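Local coordinates for Lin0012 protein (Listeria innocua, PDB 3K17), which probably phosphorylates phosphomevalonate with ATP, a step of the mevalonate route to isopentenyl diphosphate, at residues 81-95 and 124-136. Numbering follows the deposited sequence.
Sequences AINIATTFLKSEGIE and TVAVINALMTKFY
Ala81 and Ala85, one turn apart on helix 76-91, offer bare methyls that receive the larger side chains of helix 119-135. Ala81 CB meets Val127 CG1 at 3.6 Å, while Ala85 CB receives Leu131 CD1 at 3.7 Å and, more loosely, the terminal methyl of Met132. Doubly kinked along its chain, the selenomethionine Met132 folds its CE back beside Leu89 CD2 (3.7 Å) and leaves SE 3.9 Å from Phe88 CD2, an oblique Met-aromatic contact. With CG anti to the backbone N (chi1 174°), the Phe88 ring leans toward the C-terminal end of its helix and presents CE2 to Tyr136 CD2 at 3.7 Å, the two ring planes 68° apart. Both methyls of Leu89 border Phe135 CB, and CD2 also reaches Tyr136 CB. Past Gly93, whose positive phi belongs to a Schellman motif, Ile94 lays CG2 against Phe135 O; Glu92 CG lies over the rim of one face of Tyr136. On its other side helix 119-135 rests on strands 7-18 and 37-45. The axes of 81-91 and 124-135 approach to 9.2 Å and cross at -30°: apolar helix-on-helix packing, a second layer over the sheet-backed helix in the N-terminal domain of a GHMP kinase.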
loop_
_atom_site.group_PDB
_atom_site.type_symbol
_atom_site.label_atom_id
_atom_site.label_comp_id
_atom_site.label_asym_id
_atom_site.label_seq_id
_atom_site.Cartn_x
_atom_site.Cartn_y
_atom_site.Cartn_z
ATOM N N ALA A 81 -11.740 8.084 24.468
ATOM C CA ALA A 81 -12.082 8.484 25.832
ATOM C C ALA A 81 -11.369 7.567 26.825
ATOM O O ALA A 81 -10.867 8.019 27.842
ATOM C CB ALA A 81 -13.581 8.420 26.036
ATOM N N ILE A 82 -11.320 6.273 26.515
ATOM C CA ILE A 82 -10.648 5.304 27.373
ATOM C C ILE A 82 -9.140 5.574 27.410
ATOM O O ILE A 82 -8.503 5.497 28.465
ATOM C CB ILE A 82 -10.903 3.854 26.862
ATOM C CG1 ILE A 82 -12.347 3.454 27.158
ATOM C CG2 ILE A 82 -9.923 2.877 27.505
ATOM C CD1 ILE A 82 -12.766 2.134 26.525
ATOM N N ASN A 83 -8.572 5.902 26.254
ATOM C CA ASN A 83 -7.140 6.169 26.165
ATOM C C ASN A 83 -6.741 7.435 26.927
ATOM O O ASN A 83 -5.762 7.441 27.676
ATOM C CB ASN A 83 -6.722 6.263 24.691
ATOM C CG ASN A 83 -6.761 4.901 23.988
ATOM O OD1 ASN A 83 -7.019 4.803 22.776
ATOM N ND2 ASN A 83 -6.501 3.847 24.748
ATOM N N ILE A 84 -7.499 8.508 26.750
ATOM C CA ILE A 84 -7.176 9.739 27.447
ATOM C C ILE A 84 -7.411 9.581 28.956
ATOM O O ILE A 84 -6.655 10.115 29.760
ATOM C CB ILE A 84 -8.004 10.925 26.908
ATOM C CG1 ILE A 84 -7.433 12.239 27.438
ATOM C CG2 ILE A 84 -9.461 10.777 27.328
ATOM C CD1 ILE A 84 -8.126 13.470 26.880
ATOM N N ALA A 85 -8.445 8.837 29.343
ATOM C CA ALA A 85 -8.716 8.642 30.769
ATOM C C ALA A 85 -7.569 7.837 31.384
ATOM O O ALA A 85 -7.111 8.113 32.497
ATOM C CB ALA A 85 -10.028 7.916 30.959
ATOM N N THR A 86 -7.104 6.844 30.638
ATOM C CA THR A 86 -6.008 5.995 31.070
ATOM C C THR A 86 -4.730 6.808 31.262
ATOM O O THR A 86 -4.023 6.635 32.250
ATOM C CB THR A 86 -5.758 4.871 30.034
ATOM O OG1 THR A 86 -6.852 3.942 30.070
ATOM C CG2 THR A 86 -4.455 4.152 30.318
ATOM N N THR A 87 -4.430 7.684 30.306
ATOM C CA THR A 87 -3.244 8.519 30.394
ATOM C C THR A 87 -3.370 9.483 31.578
ATOM O O THR A 87 -2.380 9.781 32.251
ATOM C CB THR A 87 -3.026 9.324 29.098
ATOM O OG1 THR A 87 -2.661 8.426 28.043
ATOM C CG2 THR A 87 -1.915 10.372 29.282
ATOM N N PHE A 88 -4.584 9.970 31.827
ATOM C CA PHE A 88 -4.793 10.882 32.946
ATOM C C PHE A 88 -4.597 10.154 34.277
ATOM O O PHE A 88 -3.916 10.654 35.167
ATOM C CB PHE A 88 -6.196 11.486 32.921
ATOM C CG PHE A 88 -6.503 12.330 34.130
ATOM C CD1 PHE A 88 -5.880 13.564 34.309
ATOM C CD2 PHE A 88 -7.361 11.868 35.113
ATOM C CE1 PHE A 88 -6.103 14.320 35.457
ATOM C CE2 PHE A 88 -7.593 12.616 36.267
ATOM C CZ PHE A 88 -6.958 13.848 36.438
ATOM N N LEU A 89 -5.194 8.974 34.407
ATOM C CA LEU A 89 -5.074 8.201 35.636
ATOM C C LEU A 89 -3.623 7.836 35.947
ATOM O O LEU A 89 -3.211 7.841 37.105
ATOM C CB LEU A 89 -5.940 6.939 35.558
ATOM C CG LEU A 89 -7.457 7.179 35.576
ATOM C CD1 LEU A 89 -8.193 5.876 35.317
ATOM C CD2 LEU A 89 -7.869 7.766 36.922
ATOM N N LYS A 90 -2.842 7.522 34.925
ATOM C CA LYS A 90 -1.451 7.186 35.170
ATOM C C LYS A 90 -0.673 8.414 35.635
ATOM O O LYS A 90 0.264 8.292 36.421
ATOM C CB LYS A 90 -0.802 6.612 33.920
ATOM C CG LYS A 90 -1.222 5.194 33.587
ATOM C CD LYS A 90 -0.450 4.718 32.372
ATOM C CE LYS A 90 -0.661 3.250 32.111
ATOM N NZ LYS A 90 0.292 2.773 31.069
ATOM N N SER A 91 -1.055 9.594 35.154
ATOM C CA SER A 91 -0.364 10.811 35.559
ATOM C C SER A 91 -0.636 11.085 37.036
ATOM O O SER A 91 0.166 11.727 37.703
ATOM C CB SER A 91 -0.810 12.015 34.714
ATOM O OG SER A 91 -2.142 12.398 35.008
ATOM N N GLU A 92 -1.771 10.603 37.537
ATOM C CA GLU A 92 -2.123 10.780 38.946
ATOM C C GLU A 92 -1.602 9.613 39.782
ATOM O O GLU A 92 -1.858 9.541 40.979
ATOM C CB GLU A 92 -3.641 10.883 39.117
ATOM C CG GLU A 92 -4.239 12.205 38.673
ATOM C CD GLU A 92 -3.712 13.386 39.476
ATOM O OE1 GLU A 92 -3.633 13.273 40.719
ATOM O OE2 GLU A 92 -3.387 14.428 38.867
ATOM N N GLY A 93 -0.877 8.697 39.146
ATOM C CA GLY A 93 -0.337 7.553 39.860
ATOM C C GLY A 93 -1.391 6.520 40.221
ATOM O O GLY A 93 -1.223 5.753 41.172
ATOM N N ILE A 94 -2.486 6.499 39.466
ATOM C CA ILE A 94 -3.568 5.550 39.711
ATOM C C ILE A 94 -3.345 4.271 38.911
ATOM O O ILE A 94 -3.029 4.326 37.721
ATOM C CB ILE A 94 -4.935 6.140 39.296
ATOM C CG1 ILE A 94 -5.199 7.435 40.066
ATOM C CG2 ILE A 94 -6.035 5.115 39.533
ATOM C CD1 ILE A 94 -5.156 7.268 41.560
ATOM N N GLU A 95 -3.522 3.122 39.560
ATOM C CA GLU A 95 -3.336 1.848 38.882
ATOM C C GLU A 95 -4.625 1.352 38.251
ATOM O O GLU A 95 -5.642 1.180 38.925
ATOM C CB GLU A 95 -2.826 0.773 39.844
ATOM C CG GLU A 95 -2.683 -0.595 39.176
ATOM C CD GLU A 95 -2.365 -1.714 40.158
ATOM O OE1 GLU A 95 -3.162 -1.945 41.094
ATOM O OE2 GLU A 95 -1.316 -2.371 39.989
ATOM N N THR A 124 -18.906 9.525 24.937
ATOM C CA THR A 124 -17.630 10.000 25.453
ATOM C C THR A 124 -17.762 10.345 26.951
ATOM O O THR A 124 -16.953 9.923 27.780
ATOM C CB THR A 124 -17.172 11.251 24.685
ATOM O OG1 THR A 124 -17.006 10.923 23.301
ATOM C CG2 THR A 124 -15.847 11.764 25.232
ATOM N N VAL A 125 -18.791 11.111 27.282
ATOM C CA VAL A 125 -19.031 11.522 28.669
ATOM C C VAL A 125 -19.308 10.323 29.578
ATOM O O VAL A 125 -18.898 10.317 30.737
ATOM C CB VAL A 125 -20.208 12.540 28.743
ATOM C CG1 VAL A 125 -20.644 12.777 30.192
ATOM C CG2 VAL A 125 -19.768 13.868 28.119
ATOM N N ALA A 126 -19.985 9.301 29.054
ATOM C CA ALA A 126 -20.284 8.111 29.840
ATOM C C ALA A 126 -18.988 7.382 30.208
ATOM O O ALA A 126 -18.814 6.936 31.350
ATOM C CB ALA A 126 -21.224 7.174 29.061
ATOM N N VAL A 127 -18.077 7.265 29.244
ATOM C CA VAL A 127 -16.808 6.603 29.499
ATOM C C VAL A 127 -15.993 7.378 30.545
ATOM O O VAL A 127 -15.486 6.792 31.509
ATOM C CB VAL A 127 -15.979 6.470 28.191
ATOM C CG1 VAL A 127 -14.538 6.043 28.508
ATOM C CG2 VAL A 127 -16.648 5.442 27.260
ATOM N N ILE A 128 -15.875 8.691 30.364
ATOM C CA ILE A 128 -15.096 9.495 31.304
ATOM C C ILE A 128 -15.690 9.392 32.709
ATOM O O ILE A 128 -14.966 9.158 33.678
ATOM C CB ILE A 128 -15.033 10.980 30.865
ATOM C CG1 ILE A 128 -14.302 11.097 29.514
ATOM C CG2 ILE A 128 -14.339 11.829 31.953
ATOM C CD1 ILE A 128 -12.887 10.539 29.503
ATOM N N ASN A 129 -17.004 9.561 32.821
ATOM C CA ASN A 129 -17.646 9.470 34.126
ATOM C C ASN A 129 -17.495 8.104 34.758
ATOM O O ASN A 129 -17.229 8.003 35.957
ATOM C CB ASN A 129 -19.125 9.821 34.045
ATOM C CG ASN A 129 -19.376 11.287 34.303
ATOM O OD1 ASN A 129 -18.603 11.935 34.997
ATOM N ND2 ASN A 129 -20.464 11.812 33.765
ATOM N N ALA A 130 -17.663 7.055 33.961
ATOM C CA ALA A 130 -17.534 5.698 34.479
ATOM C C ALA A 130 -16.129 5.392 35.002
ATOM O O ALA A 130 -15.981 4.794 36.060
ATOM C CB ALA A 130 -17.918 4.683 33.404
ATOM N N LEU A 131 -15.094 5.795 34.271
ATOM C CA LEU A 131 -13.728 5.509 34.703
ATOM C C LEU A 131 -13.274 6.398 35.855
ATOM O O LEU A 131 -12.487 5.965 36.699
ATOM C CB LEU A 131 -12.743 5.625 33.529
ATOM C CG LEU A 131 -12.882 4.524 32.457
ATOM C CD1 LEU A 131 -11.986 4.812 31.266
ATOM C CD2 LEU A 131 -12.536 3.179 33.068
HETATM N N MSE A 132 -13.745 7.641 35.888
HETATM C CA MSE A 132 -13.368 8.525 36.977
HETATM C C MSE A 132 -14.068 8.083 38.260
HETATM O O MSE A 132 -13.452 8.048 39.325
HETATM C CB MSE A 132 -13.716 9.979 36.660
HETATM C CG MSE A 132 -12.869 10.605 35.552
HETATM SE SE MSE A 132 -10.951 10.468 35.804
HETATM C CE MSE A 132 -10.624 8.846 34.768
ATOM N N THR A 133 -15.346 7.731 38.163
ATOM C CA THR A 133 -16.084 7.291 39.344
ATOM C C THR A 133 -15.412 6.040 39.913
ATOM O O THR A 133 -15.296 5.876 41.128
ATOM C CB THR A 133 -17.559 6.955 39.009
ATOM O OG1 THR A 133 -18.226 8.127 38.529
ATOM C CG2 THR A 133 -18.291 6.455 40.255
ATOM N N LYS A 134 -14.945 5.180 39.018
ATOM C CA LYS A 134 -14.291 3.932 39.388
ATOM C C LYS A 134 -12.854 4.062 39.899
ATOM O O LYS A 134 -12.466 3.359 40.832
ATOM C CB LYS A 134 -14.304 2.980 38.184
ATOM C CG LYS A 134 -13.536 1.684 38.375
ATOM C CD LYS A 134 -14.196 0.781 39.411
ATOM C CE LYS A 134 -13.461 -0.551 39.516
ATOM N NZ LYS A 134 -14.082 -1.454 40.526
ATOM N N PHE A 135 -12.067 4.957 39.307
ATOM C CA PHE A 135 -10.661 5.088 39.689
ATOM C C PHE A 135 -10.191 6.389 40.343
ATOM O O PHE A 135 -9.136 6.408 40.968
ATOM C CB PHE A 135 -9.775 4.828 38.464
ATOM C CG PHE A 135 -9.898 3.436 37.899
ATOM C CD1 PHE A 135 -9.299 2.354 38.538
ATOM C CD2 PHE A 135 -10.630 3.206 36.732
ATOM C CE1 PHE A 135 -9.426 1.062 38.029
ATOM C CE2 PHE A 135 -10.765 1.914 36.211
ATOM C CZ PHE A 135 -10.163 0.843 36.859
ATOM N N TYR A 136 -10.954 7.464 40.197
ATOM C CA TYR A 136 -10.555 8.760 40.746
ATOM C C TYR A 136 -11.810 9.617 40.915
ATOM O O TYR A 136 -11.917 10.702 40.344
ATOM C CB TYR A 136 -9.580 9.422 39.766
ATOM C CG TYR A 136 -8.857 10.649 40.269
ATOM C CD1 TYR A 136 -7.962 10.572 41.334
ATOM C CD2 TYR A 136 -9.036 11.882 39.648
ATOM C CE1 TYR A 136 -7.257 11.702 41.769
ATOM C CE2 TYR A 136 -8.341 13.011 40.069
ATOM C CZ TYR A 136 -7.456 12.916 41.130
ATOM O OH TYR A 136 -6.786 14.040 41.555
#